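Local coordinates for Nrps/pks (Streptomyces albus, PDB 4OPE), which is a ketosynthase domain of the "AT-less" oxazolomycin assembly line and probably catalyses carbon-carbon bond formation between acyl units during polyketide chain growth, at residues Phe471-Gly476 with Asp507-Leu512; Pro447-Ala452 with His480-Ala485; Ala485-Thr490 with Ala560-Leu565; Arg497-Phe502 with Glu546-Gly551. All blocks are in the same frame, centred on the assembly; numbering follows the deposited sequence.

From the N terminus, contact 2 opens first, on strand 449-455. Helix 458-473 follows and brings in the first half of contact 1. Contact 2 then closes at the start of helix 481-488, so contacts 1 and 2 cross. The same helix opens contact 3, and A485 belongs to both contacts. Strand 496-502 opens contact 4, next to strand 449-455 in a three-stranded antiparallel sheet. Contact 1 closes on helix 505-516 and therefore also crosses contacts 3 and 4. Contact 4 closes on helix 541-550, nested inside the long loop that contact 3 closes at 560-565. Together they tie four helices and a returning chain to this small sheet.

Contact 1 of 4, residues Phe471-Gly476 with Asp507-Leu512; sequences FLRGEG and DLADAL
R473 sits in the last turn of helix 458-473, and its side chain reaches across to helix 505-516. From CB the chain sets out with CG anti to the carbonyl carbon, then bends at chi2 (-80°). CG and CD pass alongside the methyl of A509, and R473 CD lies 4.1 Å from A509 CB. The chain then runs straight on at chi3, and the guanidinium lies flat over that methyl. R473 CZ is 3.4 Å from A509 CB, which sits beneath the centre of the group. At the tip, R473 NH2 donates to D510 OD1 at 2.8 Å, and the bond is almost straight (177°). D510 OD1 lies in the guanidinium plane. Seen from D510, the donor comes from somewhat above the carboxylate plane, and the two planes are 52° apart. R473 NE forms a second salt bridge, to E513, so two acids of one helix hold the cation.

Beside this salt bridge the contact is apolar. L472 points at the other helix. Its CD1 meets L508 CD2 at 3.4 Å and L512 CD1 at 4.2 Å. The small A509 lets the helices come close, with L472 CB 4.3 Å from A509 CB. G474 is the first residue to leave the helix after this turn.

L508 and L512 also reach F502 and V500 of strand 496-502. The arrangement is a helix-helix interface lying on a small antiparallel sheet. It resembles the alpha/beta linker that follows the ketosynthase in type I polyketide synthases.

Contact 2 of 4, residues Pro447-Ala452 with His480-Ala485; sequences PPYVCA and HPAAVA
Strand 449-452 and helix 481-485 run in broadly the same direction, 39° apart, with their axes 7.9 Å apart at the closest point. A cis peptide precedes P448, just before the strand begins. H480 is the N-cap of the helix. Its ring presents ND1 in plane to A482 N, which donates to it at 3.1 Å.

Y449 carries most of the contact. Its CG is anti to the carbonyl carbon (chi1 -55°), which places the ring along the first turn of the helix. One face looks onto the backbone of P481 and A482, and P447 CA lies over the opposite face. Y449 CE2 touches P481 CB at 3.6 Å, while Y449 CE1 touches A482 CB at 3.5 Å. The OH comes near the edge of the H480 ring, but its hydrogen bond goes to the backbone oxygen of Q445. Further along, the methyl of A485 points at the strand and meets V450 O at 3.4 Å. An alanine in place of Y449 would remove the ring from between P447 and the helix turn, and would probably loosen the start of the helix against the strand.

No direct hydrogen bond joins the segments. One water does so instead. It donates to V450 O of the strand and to A485 O of the helix, and it accepts from A452 N at 2.8 Å. The water so bridges the two backbones. The capping bond requires a lone pair on ND1, so H480 is likely to be neutral with its proton on NE2.

Contact 3 of 4, residues Ala485-Thr490 with Ala560-Leu565; sequences AATLLT and APRVSL
T487 is the hub where helix 481-488 meets the extended chain 560-565. Its chi1 of -70° places OG1 beside its own backbone N and CG2 anti to that N. The two branches therefore do different work. T487 OG1 accepts from V563 N at 3.2 Å along a nearly straight line (172°). It also hydrogen-bonds to the carbonyl oxygen of A483, one turn back in the helix. The methyl faces L565, with T487 CG2 3.5 Å from L565 CD1.

L565 has CG anti to the carbonyl carbon and an extended chi2. This brings CD1 to both T487 and L488, and L565 CD1 lies 3.6 Å from L488 CG. The two leucine side chains cross at about a right angle. R562 starts with CG beside its backbone N and bends at chi3 (-49°). Its CB and CG lie alongside the threonine hydroxyl, with R562 CB 3.5 Å from T487 OG1. The guanidinium travels on toward D259, a long and weak ion pair. At the other end of the extended chain, A486 CB and A560 CB meet methyl to methyl at 3.5 Å.

T490 turns its hydroxyl back on the helix. T490 OG1 donates to T487 O at 2.7 Å, and T490 N donates to the same oxygen.

The hydroxyl of T487 can serve as acceptor for V563 N and donor to A483 O at once. It thus links the extended chain to the helix backbone through one buried polar atom. Around it the contact is largely apolar. S564 bonds to R260, so the chain 560-565 joins this helix to the ketosynthase body.

Contact 4 of 4, residues Arg497-Phe502 with Glu546-Gly551; sequences RLAVVF and EAWVRG
R497 and W548 cross at about a right angle, with the arginine lying over the indole. R497 has CG anti to the carbonyl carbon and a bend at chi2, which bring its chain across one face of the ring system. R497 CD sits 3.8 Å from the centroid of the five-membered ring, a CH-pi contact. Farther out, R497 CZ stands 4.1 Å from the centroid of the six-membered ring and only 6° off its normal. This is a cation-pi pair, although the guanidinium is tilted 35° from the ring plane. The opposite face of the guanidinium lies against the CA of G551. R497 NH1 also donates to W548 O at 3.1 Å, on a lone pair in the carbonyl plane. R497 NE bonds to the backbone oxygen of M494.

W548 has CG anti to its backbone N, so the end of the indole comes up against the strand. Its NE1 bonds to L453 O on the neighbouring strand. The methyl of A499 packs against the helix, with A499 CB 3.9 Å from both W548 CD1 and V549 CG2. The helix runs nearly antiparallel to the strand and ends at G551 in a Schellman motif, with positive phi.

A leucine in place of R497 would lose the charge over the indole and the bonds to W548 O and M494 O, and would probably weaken the hold on the helix end. The buried cation is met by pi electrons and backbone carbonyls here. The carbonyls at the helix C terminus are likely to help stabilise its charge.

Contact 1 of 4, residues Phe471-Gly476 with Asp507-Leu512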
# COMPACT_ATOMS: atom_id res chain seq x y z
N PHE A 471 -29.96 -14.73 18.83
CA PHE A 471 -29.58 -15.44 17.65
C PHE A 471 -30.15 -16.84 17.64
O PHE A 471 -30.55 -17.34 16.58
CB PHE A 471 -28.06 -15.53 17.58
CG PHE A 471 -27.57 -16.38 16.47
CD1 PHE A 471 -27.57 -15.91 15.18
CD2 PHE A 471 -27.14 -17.66 16.71
CE1 PHE A 471 -27.13 -16.69 14.13
CE2 PHE A 471 -26.68 -18.46 15.67
CZ PHE A 471 -26.66 -17.96 14.38
N LEU A 472 -30.15 -17.49 18.81
CA LEU A 472 -30.60 -18.87 18.97
C LEU A 472 -32.10 -19.04 18.85
O LEU A 472 -32.57 -20.10 18.51
CB LEU A 472 -30.17 -19.41 20.33
CG LEU A 472 -28.67 -19.61 20.61
CD1 LEU A 472 -28.49 -19.97 22.07
CD2 LEU A 472 -28.05 -20.69 19.74
N ARG A 473 -32.85 -17.98 19.14
CA ARG A 473 -34.28 -17.94 18.89
C ARG A 473 -34.59 -17.60 17.42
O ARG A 473 -35.67 -17.91 16.93
CB ARG A 473 -34.91 -16.85 19.74
CG ARG A 473 -34.87 -17.06 21.22
CD ARG A 473 -35.94 -18.02 21.65
NE ARG A 473 -35.96 -18.10 23.11
CZ ARG A 473 -36.24 -19.20 23.81
NH1 ARG A 473 -36.52 -20.35 23.21
NH2 ARG A 473 -36.22 -19.15 25.14
N GLY A 474 -33.66 -16.93 16.74
CA GLY A 474 -33.86 -16.46 15.36
C GLY A 474 -33.20 -17.36 14.36
O GLY A 474 -33.53 -18.54 14.26
N GLU A 475 -32.20 -16.85 13.65
CA GLU A 475 -31.62 -17.62 12.55
C GLU A 475 -30.78 -18.77 13.08
O GLU A 475 -30.45 -19.68 12.35
CB GLU A 475 -30.78 -16.75 11.61
CG GLU A 475 -31.43 -15.41 11.21
CD GLU A 475 -31.53 -15.16 9.70
OE1 GLU A 475 -30.97 -14.13 9.22
OE2 GLU A 475 -32.19 -15.97 9.00
N GLY A 476 -30.44 -18.75 14.36
CA GLY A 476 -29.66 -19.83 14.91
C GLY A 476 -30.41 -21.03 15.41
O GLY A 476 -29.77 -21.99 15.86
N ASP A 507 -33.50 -25.08 24.60
CA ASP A 507 -33.32 -25.12 26.02
C ASP A 507 -32.15 -24.29 26.44
O ASP A 507 -32.15 -23.79 27.53
CB ASP A 507 -33.40 -26.55 26.61
CG ASP A 507 -32.15 -27.35 26.43
OD1 ASP A 507 -31.12 -26.98 27.03
OD2 ASP A 507 -32.23 -28.41 25.75
N LEU A 508 -31.17 -24.08 25.57
CA LEU A 508 -30.09 -23.12 25.84
C LEU A 508 -30.63 -21.68 25.89
O LEU A 508 -30.37 -20.96 26.86
CB LEU A 508 -29.03 -23.23 24.77
CG LEU A 508 -27.86 -22.24 24.82
CD1 LEU A 508 -27.14 -22.33 26.13
CD2 LEU A 508 -26.92 -22.55 23.67
N ALA A 509 -31.38 -21.27 24.86
CA ALA A 509 -32.01 -19.95 24.88
C ALA A 509 -32.84 -19.73 26.15
O ALA A 509 -32.74 -18.70 26.79
CB ALA A 509 -32.87 -19.77 23.65
N ASP A 510 -33.67 -20.70 26.50
CA ASP A 510 -34.42 -20.65 27.74
C ASP A 510 -33.53 -20.30 28.94
O ASP A 510 -33.89 -19.46 29.78
CB ASP A 510 -35.02 -22.03 28.02
CG ASP A 510 -36.23 -22.37 27.15
OD1 ASP A 510 -36.85 -21.46 26.55
OD2 ASP A 510 -36.59 -23.57 27.09
N ALA A 511 -32.39 -20.99 29.06
CA ALA A 511 -31.58 -20.78 30.22
C ALA A 511 -30.97 -19.39 30.20
O ALA A 511 -30.93 -18.72 31.23
CB ALA A 511 -30.48 -21.82 30.32
N LEU A 512 -30.46 -18.98 29.04
CA LEU A 512 -29.87 -17.66 28.87
C LEU A 512 -30.92 -16.58 29.13
O LEU A 512 -30.67 -15.63 29.80
CB LEU A 512 -29.27 -17.52 27.47
CG LEU A 512 -28.17 -18.53 27.13
CD1 LEU A 512 -27.57 -18.21 25.80
CD2 LEU A 512 -27.05 -18.61 28.13

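Contact 2 of 4, residues Pro447-Ala452 with His480-Ala485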
# COMPACT_ATOMS: atom_id res chain seq x y z
N PRO A 447 -25.66 -34.90 23.36
CA PRO A 447 -25.83 -34.05 24.51
C PRO A 447 -25.46 -34.74 25.83
O PRO A 447 -25.21 -35.92 25.87
CB PRO A 447 -27.34 -33.71 24.50
CG PRO A 447 -27.97 -34.72 23.61
CD PRO A 447 -26.91 -35.03 22.59
N PRO A 448 -25.38 -33.98 26.90
CA PRO A 448 -25.48 -32.53 26.86
C PRO A 448 -24.17 -31.87 26.39
O PRO A 448 -23.15 -32.55 26.08
CB PRO A 448 -25.81 -32.18 28.30
CG PRO A 448 -25.07 -33.23 29.07
CD PRO A 448 -25.21 -34.49 28.25
N TYR A 449 -24.24 -30.56 26.26
CA TYR A 449 -23.18 -29.81 25.73
C TYR A 449 -22.99 -28.69 26.69
O TYR A 449 -23.90 -28.37 27.48
CB TYR A 449 -23.53 -29.25 24.35
CG TYR A 449 -23.97 -30.25 23.31
CD1 TYR A 449 -23.07 -31.08 22.67
CD2 TYR A 449 -25.31 -30.31 22.90
CE1 TYR A 449 -23.50 -31.98 21.70
CE2 TYR A 449 -25.74 -31.20 21.92
CZ TYR A 449 -24.83 -32.05 21.34
OH TYR A 449 -25.27 -32.93 20.38
N VAL A 450 -21.81 -28.08 26.63
CA VAL A 450 -21.55 -26.90 27.42
C VAL A 450 -21.52 -25.71 26.51
O VAL A 450 -20.91 -25.79 25.44
CB VAL A 450 -20.22 -26.98 28.18
CG1 VAL A 450 -19.05 -27.18 27.23
CG2 VAL A 450 -20.02 -25.73 29.02
N CYS A 451 -22.20 -24.66 26.91
CA CYS A 451 -22.11 -23.39 26.25
C CYS A 451 -21.25 -22.51 27.11
O CYS A 451 -21.62 -22.15 28.21
CB CYS A 451 -23.47 -22.73 26.13
SG CYS A 451 -23.45 -20.94 25.80
N ALA A 452 -20.12 -22.11 26.59
CA ALA A 452 -19.19 -21.37 27.41
C ALA A 452 -18.96 -19.96 26.80
O ALA A 452 -18.52 -19.84 25.67
CB ALA A 452 -17.90 -22.17 27.51
N HIS A 480 -26.90 -26.79 14.53
CA HIS A 480 -26.64 -27.97 15.33
C HIS A 480 -26.06 -27.54 16.68
O HIS A 480 -25.16 -26.71 16.73
CB HIS A 480 -25.67 -28.92 14.64
CG HIS A 480 -25.68 -30.30 15.23
ND1 HIS A 480 -25.18 -30.56 16.49
CD2 HIS A 480 -26.17 -31.46 14.77
CE1 HIS A 480 -25.36 -31.84 16.78
NE2 HIS A 480 -25.95 -32.41 15.74
N PRO A 481 -26.60 -28.10 17.78
CA PRO A 481 -26.22 -27.64 19.12
C PRO A 481 -24.74 -27.88 19.44
O PRO A 481 -24.08 -27.10 20.17
CB PRO A 481 -27.11 -28.46 20.05
CG PRO A 481 -27.56 -29.62 19.22
CD PRO A 481 -27.63 -29.16 17.83
N ALA A 482 -24.23 -28.99 18.95
CA ALA A 482 -22.82 -29.32 19.13
C ALA A 482 -21.94 -28.31 18.44
O ALA A 482 -20.84 -28.04 18.89
CB ALA A 482 -22.53 -30.72 18.63
N ALA A 483 -22.44 -27.76 17.34
CA ALA A 483 -21.73 -26.77 16.55
C ALA A 483 -21.68 -25.42 17.29
O ALA A 483 -20.70 -24.67 17.22
CB ALA A 483 -22.41 -26.61 15.18
N VAL A 484 -22.76 -25.12 18.00
CA VAL A 484 -22.83 -23.89 18.73
C VAL A 484 -21.81 -23.96 19.85
O VAL A 484 -21.04 -23.04 20.06
CB VAL A 484 -24.23 -23.67 19.28
CG1 VAL A 484 -24.25 -22.52 20.28
CG2 VAL A 484 -25.20 -23.36 18.15
N ALA A 485 -21.83 -25.07 20.57
CA ALA A 485 -20.85 -25.35 21.62
C ALA A 485 -19.44 -25.26 21.10
O ALA A 485 -18.61 -24.57 21.69
CB ALA A 485 -21.07 -26.76 22.19
O HOH W 1 -19.33 -23.68 24.41

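Contact 3 of 4, residues Ala485-Thr490 with Ala560-Leu565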
# COMPACT_ATOMS: atom_id res chain seq x y z
N ALA A 485 -21.83 -25.07 20.57
CA ALA A 485 -20.85 -25.35 21.62
C ALA A 485 -19.44 -25.26 21.10
O ALA A 485 -18.61 -24.57 21.69
CB ALA A 485 -21.07 -26.76 22.19
N ALA A 486 -19.17 -25.99 20.01
CA ALA A 486 -17.80 -26.08 19.48
C ALA A 486 -17.28 -24.69 19.12
O ALA A 486 -16.17 -24.34 19.47
CB ALA A 486 -17.72 -27.01 18.27
N THR A 487 -18.12 -23.90 18.46
CA THR A 487 -17.71 -22.63 17.95
C THR A 487 -17.26 -21.70 19.06
O THR A 487 -16.19 -21.07 18.97
CB THR A 487 -18.85 -22.00 17.13
OG1 THR A 487 -19.03 -22.76 15.92
CG2 THR A 487 -18.56 -20.54 16.81
N LEU A 488 -18.03 -21.66 20.13
CA LEU A 488 -17.74 -20.78 21.25
C LEU A 488 -16.47 -21.16 21.97
O LEU A 488 -15.76 -20.31 22.49
CB LEU A 488 -18.91 -20.79 22.23
CG LEU A 488 -20.16 -20.10 21.66
CD1 LEU A 488 -21.39 -20.49 22.46
CD2 LEU A 488 -19.99 -18.58 21.59
N LEU A 489 -16.15 -22.44 21.95
CA LEU A 489 -14.92 -22.91 22.58
C LEU A 489 -13.67 -22.61 21.76
O LEU A 489 -12.54 -22.85 22.23
CB LEU A 489 -15.01 -24.39 22.88
CG LEU A 489 -16.11 -24.71 23.90
CD1 LEU A 489 -16.30 -26.22 24.04
CD2 LEU A 489 -15.74 -24.05 25.22
N THR A 490 -13.82 -22.07 20.56
CA THR A 490 -12.64 -21.63 19.85
C THR A 490 -12.33 -20.17 20.15
O THR A 490 -11.27 -19.66 19.77
CB THR A 490 -12.83 -21.73 18.35
OG1 THR A 490 -13.72 -20.68 17.92
CG2 THR A 490 -13.36 -23.10 18.00
N ALA A 560 -15.21 -30.87 14.81
CA ALA A 560 -16.58 -30.43 14.99
C ALA A 560 -16.98 -29.45 13.89
O ALA A 560 -16.19 -28.60 13.45
CB ALA A 560 -16.74 -29.78 16.36
N PRO A 561 -18.23 -29.54 13.45
CA PRO A 561 -18.68 -28.59 12.47
C PRO A 561 -18.86 -27.20 13.11
O PRO A 561 -19.13 -27.10 14.31
CB PRO A 561 -20.02 -29.17 12.04
CG PRO A 561 -20.56 -29.82 13.31
CD PRO A 561 -19.35 -30.24 14.12
N ARG A 562 -18.72 -26.13 12.33
CA ARG A 562 -18.91 -24.80 12.90
C ARG A 562 -20.02 -23.95 12.29
O ARG A 562 -20.48 -24.15 11.19
CB ARG A 562 -17.58 -24.08 12.97
CG ARG A 562 -16.68 -24.76 14.03
CD ARG A 562 -15.39 -24.01 14.32
NE ARG A 562 -14.65 -23.63 13.10
CZ ARG A 562 -13.34 -23.87 12.89
NH1 ARG A 562 -12.58 -24.48 13.80
NH2 ARG A 562 -12.78 -23.46 11.77
N VAL A 563 -20.47 -23.00 13.09
CA VAL A 563 -21.47 -22.04 12.68
C VAL A 563 -21.02 -20.66 13.09
O VAL A 563 -20.14 -20.49 13.94
CB VAL A 563 -22.84 -22.34 13.31
CG1 VAL A 563 -23.31 -23.69 12.81
CG2 VAL A 563 -22.79 -22.35 14.83
N SER A 564 -21.63 -19.69 12.47
CA SER A 564 -21.30 -18.30 12.70
C SER A 564 -22.23 -17.81 13.74
O SER A 564 -23.44 -17.88 13.54
CB SER A 564 -21.60 -17.55 11.43
OG SER A 564 -20.87 -18.09 10.36
N LEU A 565 -21.70 -17.32 14.84
CA LEU A 565 -22.49 -16.77 15.93
C LEU A 565 -22.12 -15.33 16.11
O LEU A 565 -21.01 -14.92 15.76
CB LEU A 565 -22.19 -17.49 17.24
CG LEU A 565 -22.36 -19.02 17.22
CD1 LEU A 565 -21.56 -19.67 18.32
CD2 LEU A 565 -23.83 -19.42 17.34

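Contact 4 of 4, residues Arg497-Phe502 with Glu546-Gly551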
# COMPACT_ATOMS: atom_id res chain seq x y z
N ARG A 497 -16.98 -14.97 33.24
CA ARG A 497 -17.37 -16.26 32.67
C ARG A 497 -18.82 -16.54 32.89
O ARG A 497 -19.38 -16.22 33.94
CB ARG A 497 -16.54 -17.38 33.29
CG ARG A 497 -15.02 -17.21 33.15
CD ARG A 497 -14.58 -17.78 31.83
NE ARG A 497 -13.22 -17.42 31.51
CZ ARG A 497 -12.21 -18.26 31.34
NH1 ARG A 497 -12.34 -19.57 31.43
NH2 ARG A 497 -11.05 -17.76 31.03
N LEU A 498 -19.42 -17.16 31.89
CA LEU A 498 -20.75 -17.76 32.01
C LEU A 498 -20.76 -19.18 31.36
O LEU A 498 -20.11 -19.40 30.37
CB LEU A 498 -21.79 -16.85 31.38
CG LEU A 498 -23.22 -17.33 31.53
CD1 LEU A 498 -24.16 -16.14 31.56
CD2 LEU A 498 -23.64 -18.25 30.42
N ALA A 499 -21.48 -20.14 31.94
CA ALA A 499 -21.64 -21.44 31.29
C ALA A 499 -22.98 -22.07 31.55
O ALA A 499 -23.60 -21.87 32.61
CB ALA A 499 -20.55 -22.38 31.74
N VAL A 500 -23.42 -22.85 30.58
CA VAL A 500 -24.67 -23.57 30.68
C VAL A 500 -24.47 -24.94 30.09
O VAL A 500 -23.78 -25.12 29.08
CB VAL A 500 -25.79 -22.90 29.89
CG1 VAL A 500 -27.13 -23.39 30.37
CG2 VAL A 500 -25.71 -21.39 30.04
N VAL A 501 -25.09 -25.91 30.74
CA VAL A 501 -25.20 -27.25 30.19
C VAL A 501 -26.51 -27.33 29.48
O VAL A 501 -27.51 -26.85 30.01
CB VAL A 501 -25.16 -28.29 31.29
CG1 VAL A 501 -25.06 -29.66 30.64
CG2 VAL A 501 -23.96 -28.02 32.17
N PHE A 502 -26.51 -27.87 28.27
CA PHE A 502 -27.71 -27.82 27.43
C PHE A 502 -27.75 -28.97 26.45
O PHE A 502 -26.71 -29.52 26.05
CB PHE A 502 -27.86 -26.45 26.72
CG PHE A 502 -26.93 -26.25 25.53
CD1 PHE A 502 -25.61 -25.89 25.70
CD2 PHE A 502 -27.39 -26.46 24.23
CE1 PHE A 502 -24.77 -25.74 24.60
CE2 PHE A 502 -26.55 -26.33 23.15
CZ PHE A 502 -25.24 -25.92 23.33
N GLU A 546 -18.18 -26.38 34.99
CA GLU A 546 -17.63 -25.87 36.26
C GLU A 546 -16.18 -25.35 36.12
O GLU A 546 -15.77 -24.40 36.78
CB GLU A 546 -17.74 -26.94 37.36
CG GLU A 546 -19.18 -27.16 37.88
CD GLU A 546 -19.31 -28.33 38.89
OE1 GLU A 546 -18.63 -29.37 38.70
OE2 GLU A 546 -20.10 -28.23 39.87
N ALA A 547 -15.42 -25.97 35.24
CA ALA A 547 -14.04 -25.60 35.04
C ALA A 547 -13.93 -24.27 34.33
O ALA A 547 -13.13 -23.45 34.70
CB ALA A 547 -13.33 -26.69 34.25
N TRP A 548 -14.75 -24.07 33.31
CA TRP A 548 -14.84 -22.84 32.59
C TRP A 548 -15.12 -21.67 33.49
O TRP A 548 -14.46 -20.63 33.41
CB TRP A 548 -15.92 -22.94 31.53
CG TRP A 548 -16.07 -21.71 30.69
CD1 TRP A 548 -17.11 -20.79 30.71
CD2 TRP A 548 -15.15 -21.26 29.73
NE1 TRP A 548 -16.87 -19.81 29.80
CE2 TRP A 548 -15.67 -20.07 29.19
CE3 TRP A 548 -13.93 -21.74 29.27
CZ2 TRP A 548 -15.00 -19.36 28.20
CZ3 TRP A 548 -13.26 -21.03 28.29
CH2 TRP A 548 -13.79 -19.85 27.77
N VAL A 549 -16.13 -21.80 34.32
CA VAL A 549 -16.45 -20.76 35.30
C VAL A 549 -15.32 -20.47 36.32
O VAL A 549 -15.12 -19.30 36.70
CB VAL A 549 -17.80 -21.07 35.98
CG1 VAL A 549 -18.08 -20.14 37.13
CG2 VAL A 549 -18.89 -20.93 34.92
N ARG A 550 -14.55 -21.49 36.71
CA ARG A 550 -13.34 -21.20 37.54
C ARG A 550 -12.23 -20.41 36.84
O ARG A 550 -11.39 -19.78 37.51
CB ARG A 550 -12.66 -22.47 38.03
CG ARG A 550 -13.47 -23.39 38.90
CD ARG A 550 -12.55 -24.44 39.48
NE ARG A 550 -12.24 -25.54 38.57
CZ ARG A 550 -13.03 -26.60 38.39
NH1 ARG A 550 -14.22 -26.69 39.00
NH2 ARG A 550 -12.65 -27.54 37.58
N GLY A 551 -12.21 -20.49 35.50
CA GLY A 551 -11.22 -19.80 34.68
C GLY A 551 -10.40 -20.71 33.78
O GLY A 551 -9.49 -20.25 33.10